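Local coordinates for protein glyceraldehyde-3-phosphate dehydrogenase (Sulfolobus solfataricus, PDB 1B7G) that oxidises and phosphorylates D-glyceraldehyde 3-phosphate to 1,3-bisphosphoglycerate in glycolysis, using NADP in marked preference to NAD, at residues A[103-108]-A[306-311]; A[117-122]-A[126-131]. The protein carries 1 engineered substitution. One frame throughout, in Å; residues are numbered along the deposited sequence.

Interaction 1. Residues A[103-108]-A[306-311]; sequences NAIFQG and PENIDA
Gln107 and Asn308 meet amide to amide and pair through two hydrogen bonds. Gln107 NE2 donates to Asn308 OD1 at 2.7 Å. This donor lies in the carbonyl plane of Asn308, on a lone pair, with an N-H...O angle of 157°. The return bond runs from Asn308 ND2 to Gln107 OE1 at 3.0 Å and is nearly straight (167°). Here the donor is tilted from the carbonyl plane of Gln107, because the two amide planes stand 33° apart. The pair is thus a twisted ring of two bonds that fixes the rotation of both amides. The Gln107 chain bends at chi2, which brings its amide to the helix.

Beside this pair, Ile105 packs on the same helix, one turn farther on. Ile105 CG2 lies 3.4 Å from Asn308 OD1. Ile105 CD1 lies 3.8 Å from Ala311 CB, and Ile105 CG2 is equally close to that methyl. Ile105 CD1 also rests near the backbone oxygen Ala311 O, at 3.6 Å. Ile105 and Ala311 both point toward the opposite segment and meet methyl to methyl, with Ile105 CG2 and CD1 both on Ala311 CB.

Outside the pair, each amide nitrogen has a second acceptor. Gln107 NE2 also bonds Asp83 O, at the end of the neighbouring strand 80-83. Asn308 ND2 also bonds Val304 O, one turn back in its own helix. These bonds help to set which way round each amide sits.

The contact packs helix 304-315, from late in the chain, on strand 103-106 of the parallel sheet. Gln107 follows the strand's C-terminal end, close to Ile12 and Gly109, which probably bind NAD. This position at the C-terminal ends of the parallel strands is characteristic of the nucleotide site of a Rossmann-type domain.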
loop_
_atom_site.group_PDB
_atom_site.type_symbol
_atom_site.label_atom_id
_atom_site.label_comp_id
_atom_site.label_asym_id
_atom_site.label_seq_id
_atom_site.Cartn_x
_atom_site.Cartn_y
_atom_site.Cartn_z
ATOM N N ASN A 103 2.330 -34.032 -4.801
ATOM C CA ASN A 103 2.301 -33.522 -3.440
ATOM C C ASN A 103 1.599 -32.147 -3.458
ATOM O O ASN A 103 1.600 -31.501 -4.510
ATOM C CB ASN A 103 3.704 -33.351 -2.877
ATOM C CG ASN A 103 4.399 -34.628 -2.458
ATOM O OD1 ASN A 103 3.920 -35.728 -2.716
ATOM N ND2 ASN A 103 5.534 -34.520 -1.774
ATOM N N ALA A 104 0.971 -31.775 -2.328
ATOM C CA ALA A 104 0.281 -30.485 -2.290
ATOM C C ALA A 104 0.263 -29.813 -0.906
ATOM O O ALA A 104 0.196 -30.479 0.116
ATOM C CB ALA A 104 -1.115 -30.599 -2.811
ATOM N N ILE A 105 0.314 -28.482 -0.937
ATOM C CA ILE A 105 0.274 -27.660 0.277
ATOM C C ILE A 105 -1.087 -26.946 0.321
ATOM O O ILE A 105 -1.416 -26.268 -0.682
ATOM C CB ILE A 105 1.346 -26.565 0.274
ATOM C CG1 ILE A 105 2.755 -27.055 -0.117
ATOM C CG2 ILE A 105 1.408 -25.885 1.640
ATOM C CD1 ILE A 105 3.300 -28.139 0.777
ATOM N N PHE A 106 -1.845 -27.089 1.415
ATOM C CA PHE A 106 -3.161 -26.403 1.415
ATOM C C PHE A 106 -3.202 -25.265 2.424
ATOM O O PHE A 106 -2.327 -25.158 3.282
ATOM C CB PHE A 106 -4.315 -27.345 1.632
ATOM C CG PHE A 106 -4.545 -28.488 0.706
ATOM C CD1 PHE A 106 -3.876 -29.697 0.908
ATOM C CD2 PHE A 106 -5.435 -28.418 -0.337
ATOM C CE1 PHE A 106 -4.113 -30.770 0.087
ATOM C CE2 PHE A 106 -5.649 -29.471 -1.191
ATOM C CZ PHE A 106 -4.995 -30.668 -0.951
ATOM N N GLN A 107 -4.197 -24.378 2.302
ATOM C CA GLN A 107 -4.288 -23.222 3.198
ATOM C C GLN A 107 -5.180 -23.512 4.388
ATOM O O GLN A 107 -5.965 -24.461 4.350
ATOM C CB GLN A 107 -4.689 -21.955 2.442
ATOM C CG GLN A 107 -3.705 -21.683 1.267
ATOM C CD GLN A 107 -2.265 -21.854 1.653
ATOM O OE1 GLN A 107 -1.789 -21.242 2.610
ATOM N NE2 GLN A 107 -1.512 -22.708 0.923
ATOM N N GLY A 108 -5.074 -22.722 5.447
ATOM C CA GLY A 108 -5.779 -22.931 6.680
ATOM C C GLY A 108 -7.275 -22.997 6.740
ATOM O O GLY A 108 -7.865 -23.421 7.747
ATOM N N PRO A 306 5.843 -17.061 3.813
ATOM C CA PRO A 306 7.037 -17.786 4.166
ATOM C C PRO A 306 6.741 -19.193 4.650
ATOM O O PRO A 306 7.474 -20.147 4.284
ATOM C CB PRO A 306 7.780 -16.925 5.162
ATOM C CG PRO A 306 6.703 -16.053 5.751
ATOM C CD PRO A 306 5.661 -15.863 4.681
ATOM N N GLU A 307 5.629 -19.433 5.347
ATOM C CA GLU A 307 5.205 -20.729 5.791
ATOM C C GLU A 307 4.963 -21.688 4.627
ATOM O O GLU A 307 5.353 -22.856 4.678
ATOM C CB GLU A 307 3.895 -20.657 6.646
ATOM C CG GLU A 307 4.020 -19.706 7.832
ATOM C CD GLU A 307 5.137 -20.052 8.789
ATOM O OE1 GLU A 307 5.443 -21.258 8.878
ATOM O OE2 GLU A 307 5.785 -19.160 9.395
ATOM N N ASN A 308 4.374 -21.194 3.539
ATOM C CA ASN A 308 4.126 -22.048 2.379
ATOM C C ASN A 308 5.463 -22.440 1.712
ATOM O O ASN A 308 5.598 -23.581 1.231
ATOM C CB ASN A 308 3.200 -21.365 1.379
ATOM C CG ASN A 308 1.726 -21.574 1.624
ATOM O OD1 ASN A 308 1.139 -22.553 1.164
ATOM N ND2 ASN A 308 1.107 -20.658 2.358
ATOM N N ILE A 309 6.434 -21.522 1.724
ATOM C CA ILE A 309 7.748 -21.862 1.159
ATOM C C ILE A 309 8.423 -22.966 1.959
ATOM O O ILE A 309 8.884 -23.999 1.413
ATOM C CB ILE A 309 8.642 -20.628 1.026
ATOM C CG1 ILE A 309 8.034 -19.563 0.125
ATOM C CG2 ILE A 309 10.021 -21.069 0.461
ATOM C CD1 ILE A 309 7.547 -20.055 -1.231
ATOM N N ASP A 310 8.421 -22.880 3.293
ATOM C CA ASP A 310 9.001 -23.954 4.111
ATOM C C ASP A 310 8.268 -25.258 3.972
ATOM O O ASP A 310 8.887 -26.352 3.995
ATOM C CB ASP A 310 9.071 -23.513 5.574
ATOM C CG ASP A 310 10.013 -22.357 5.780
ATOM O OD1 ASP A 310 11.072 -22.350 5.098
ATOM O OD2 ASP A 310 9.735 -21.460 6.608
ATOM N N ALA A 311 6.935 -25.206 3.844
ATOM C CA ALA A 311 6.125 -26.378 3.710
ATOM C C ALA A 311 6.560 -27.149 2.441
ATOM O O ALA A 311 6.521 -28.383 2.455
ATOM C CB ALA A 311 4.629 -26.117 3.683
#

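Interaction 2. Residues A[117-122]-A[126-131]; sequences ISFSAL and NEALGK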
loop_
_atom_site.group_PDB
_atom_site.type_symbol
_atom_site.label_atom_id
_atom_site.label_comp_id
_atom_site.label_asym_id
_atom_site.label_seq_id
_atom_site.Cartn_x
_atom_site.Cartn_y
_atom_site.Cartn_z
ATOM N N ILE A 117 -1.029 -33.578 7.504
ATOM C CA ILE A 117 -0.589 -32.904 8.721
ATOM C C ILE A 117 -0.851 -31.398 8.581
ATOM O O ILE A 117 -0.972 -30.937 7.450
ATOM C CB ILE A 117 0.893 -33.184 8.958
ATOM C CG1 ILE A 117 1.303 -32.871 10.391
ATOM C CG2 ILE A 117 1.743 -32.410 7.930
ATOM C CD1 ILE A 117 2.742 -33.177 10.753
ATOM N N SER A 118 -0.973 -30.695 9.693
ATOM C CA SER A 118 -1.062 -29.211 9.595
ATOM C C SER A 118 0.324 -28.728 9.991
ATOM O O SER A 118 1.043 -29.461 10.682
ATOM C CB SER A 118 -2.144 -28.620 10.524
ATOM O OG SER A 118 -3.394 -29.025 10.022
ATOM N N PHE A 119 0.673 -27.500 9.625
ATOM C CA PHE A 119 2.036 -27.026 9.746
ATOM C C PHE A 119 2.185 -25.572 10.121
ATOM O O PHE A 119 1.477 -24.693 9.659
ATOM C CB PHE A 119 2.614 -27.156 8.277
ATOM C CG PHE A 119 3.979 -26.616 8.003
ATOM C CD1 PHE A 119 4.225 -25.303 7.694
ATOM C CD2 PHE A 119 5.063 -27.498 7.937
ATOM C CE1 PHE A 119 5.480 -24.829 7.399
ATOM C CE2 PHE A 119 6.352 -27.040 7.667
ATOM C CZ PHE A 119 6.572 -25.703 7.374
ATOM N N SER A 120 3.254 -25.256 10.794
ATOM C CA SER A 120 3.794 -23.957 11.028
ATOM C C SER A 120 5.301 -24.146 11.206
ATOM O O SER A 120 5.624 -24.874 12.142
ATOM C CB SER A 120 3.179 -23.241 12.242
ATOM O OG SER A 120 3.387 -21.822 12.094
ATOM N N ALA A 121 6.149 -23.507 10.424
ATOM C CA ALA A 121 7.575 -23.773 10.405
ATOM C C ALA A 121 8.300 -23.591 11.710
ATOM O O ALA A 121 9.216 -24.350 12.018
ATOM C CB ALA A 121 8.321 -22.981 9.311
ATOM N N LEU A 122 7.956 -22.629 12.544
ATOM C CA LEU A 122 8.567 -22.453 13.837
ATOM C C LEU A 122 8.146 -23.561 14.807
ATOM O O LEU A 122 8.662 -23.519 15.929
ATOM C CB LEU A 122 8.238 -21.087 14.437
ATOM C CG LEU A 122 9.172 -19.933 14.087
ATOM C CD1 LEU A 122 9.148 -19.655 12.591
ATOM C CD2 LEU A 122 8.822 -18.665 14.853
ATOM N N ASN A 126 9.918 -30.572 11.329
ATOM C CA ASN A 126 10.441 -31.942 11.415
ATOM C C ASN A 126 9.339 -32.966 11.347
ATOM O O ASN A 126 9.500 -33.995 10.673
ATOM C CB ASN A 126 11.335 -32.162 12.624
ATOM C CG ASN A 126 12.606 -31.382 12.597
ATOM O OD1 ASN A 126 13.064 -30.998 11.516
ATOM N ND2 ASN A 126 13.185 -31.028 13.754
ATOM N N GLU A 127 8.170 -32.716 11.992
ATOM C CA GLU A 127 7.085 -33.666 11.906
ATOM C C GLU A 127 6.460 -33.724 10.540
ATOM O O GLU A 127 5.878 -34.758 10.162
ATOM C CB GLU A 127 5.979 -33.365 12.954
ATOM C CG GLU A 127 6.370 -33.729 14.359
ATOM C CD GLU A 127 7.316 -32.771 15.041
ATOM O OE1 GLU A 127 7.773 -31.732 14.506
ATOM O OE2 GLU A 127 7.654 -33.068 16.214
ATOM N N ALA A 128 6.528 -32.673 9.741
ATOM C CA ALA A 128 5.912 -32.625 8.435
ATOM C C ALA A 128 6.859 -33.093 7.306
ATOM O O ALA A 128 6.391 -33.146 6.161
ATOM C CB ALA A 128 5.443 -31.200 8.089
ATOM N N LEU A 129 8.090 -33.379 7.616
ATOM C CA LEU A 129 9.067 -33.814 6.585
ATOM C C LEU A 129 8.542 -35.012 5.830
ATOM O O LEU A 129 8.051 -35.971 6.441
ATOM C CB LEU A 129 10.405 -34.146 7.248
ATOM C CG LEU A 129 11.392 -32.995 7.420
ATOM C CD1 LEU A 129 12.568 -33.402 8.291
ATOM C CD2 LEU A 129 11.920 -32.531 6.054
ATOM N N GLY A 130 8.464 -34.941 4.509
ATOM C CA GLY A 130 7.988 -36.107 3.737
ATOM C C GLY A 130 6.512 -36.227 3.604
ATOM O O GLY A 130 6.005 -37.084 2.854
ATOM N N LYS A 131 5.711 -35.400 4.308
ATOM C CA LYS A 131 4.259 -35.518 4.129
ATOM C C LYS A 131 3.904 -35.039 2.745
ATOM O O LYS A 131 4.336 -33.956 2.360
ATOM C CB LYS A 131 3.459 -34.788 5.212
ATOM C CG LYS A 131 3.873 -35.254 6.626
ATOM C CD LYS A 131 3.333 -36.680 6.837
ATOM C CE LYS A 131 3.670 -37.155 8.253
ATOM N NZ LYS A 131 3.258 -38.571 8.438
#
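Ile117 places CG1 anti to its backbone N (chi1 -163°), and chi2 is also extended, so CD1 reaches out to the backbone of Glu127. This chi1 leaves CG2 between the backbone N and the carbonyl carbon, facing Ala128 and Lys131. Phe119 has a similar first torsion (174°), which swings its ring toward Ala128.

The contact across the segments is apolar. Ile117 CD1 lies 3.6 Å from Glu127 O and 3.9 Å from Glu127 CB. Ile117 CG2 sits 3.9 Å from Ala128 CB and 3.8 Å from Lys131 CG. The lysine chain, bent at chi2, crosses the isoleucine at about a right angle, and its aliphatic part does the touching. Ala128 CB meets the ring of Phe119 at its edge, near the ring plane, 3.7 Å from Phe119 CD2. One methyl therefore touches both Ile117 and Phe119.

A type II beta turn from Ala128 to Lys131 brings the lysine back over Ile117. It is closed by the bond from Lys131 N to Ala128 O at 3.0 Å. Gly130 takes the positive phi that this turn needs.

The contact lies in the beta-alpha-beta unit of strand 118-119, helix 121-128 and strand 133-136. Ile134 of strand 133-136 touches Ile117, Phe119 and Ala128. Helix 304-315 packs against Phe119 through Glu307 and Asp310.

How the interactions relate
The centres of interactions 1 and 2 are about 9 Å apart, and both reach the same parallel sheet. Strand 133-136 lies between strand 103-106 of interaction 1 and the edge strand 118-119 of interaction 2. Along the chain, interaction 2 is nested within the loop closed by interaction 1. Helix 304-315 joins them directly: Glu307 OE1 probably accepts a hydrogen bond from Ala121 N at 2.8 Å, and Phe119 packs on the backbone of Glu307 and Ala311. Helix 304-315, from late in the chain, thus returns to the N-terminal Rossmann-type sheet and packs against two of its strand regions.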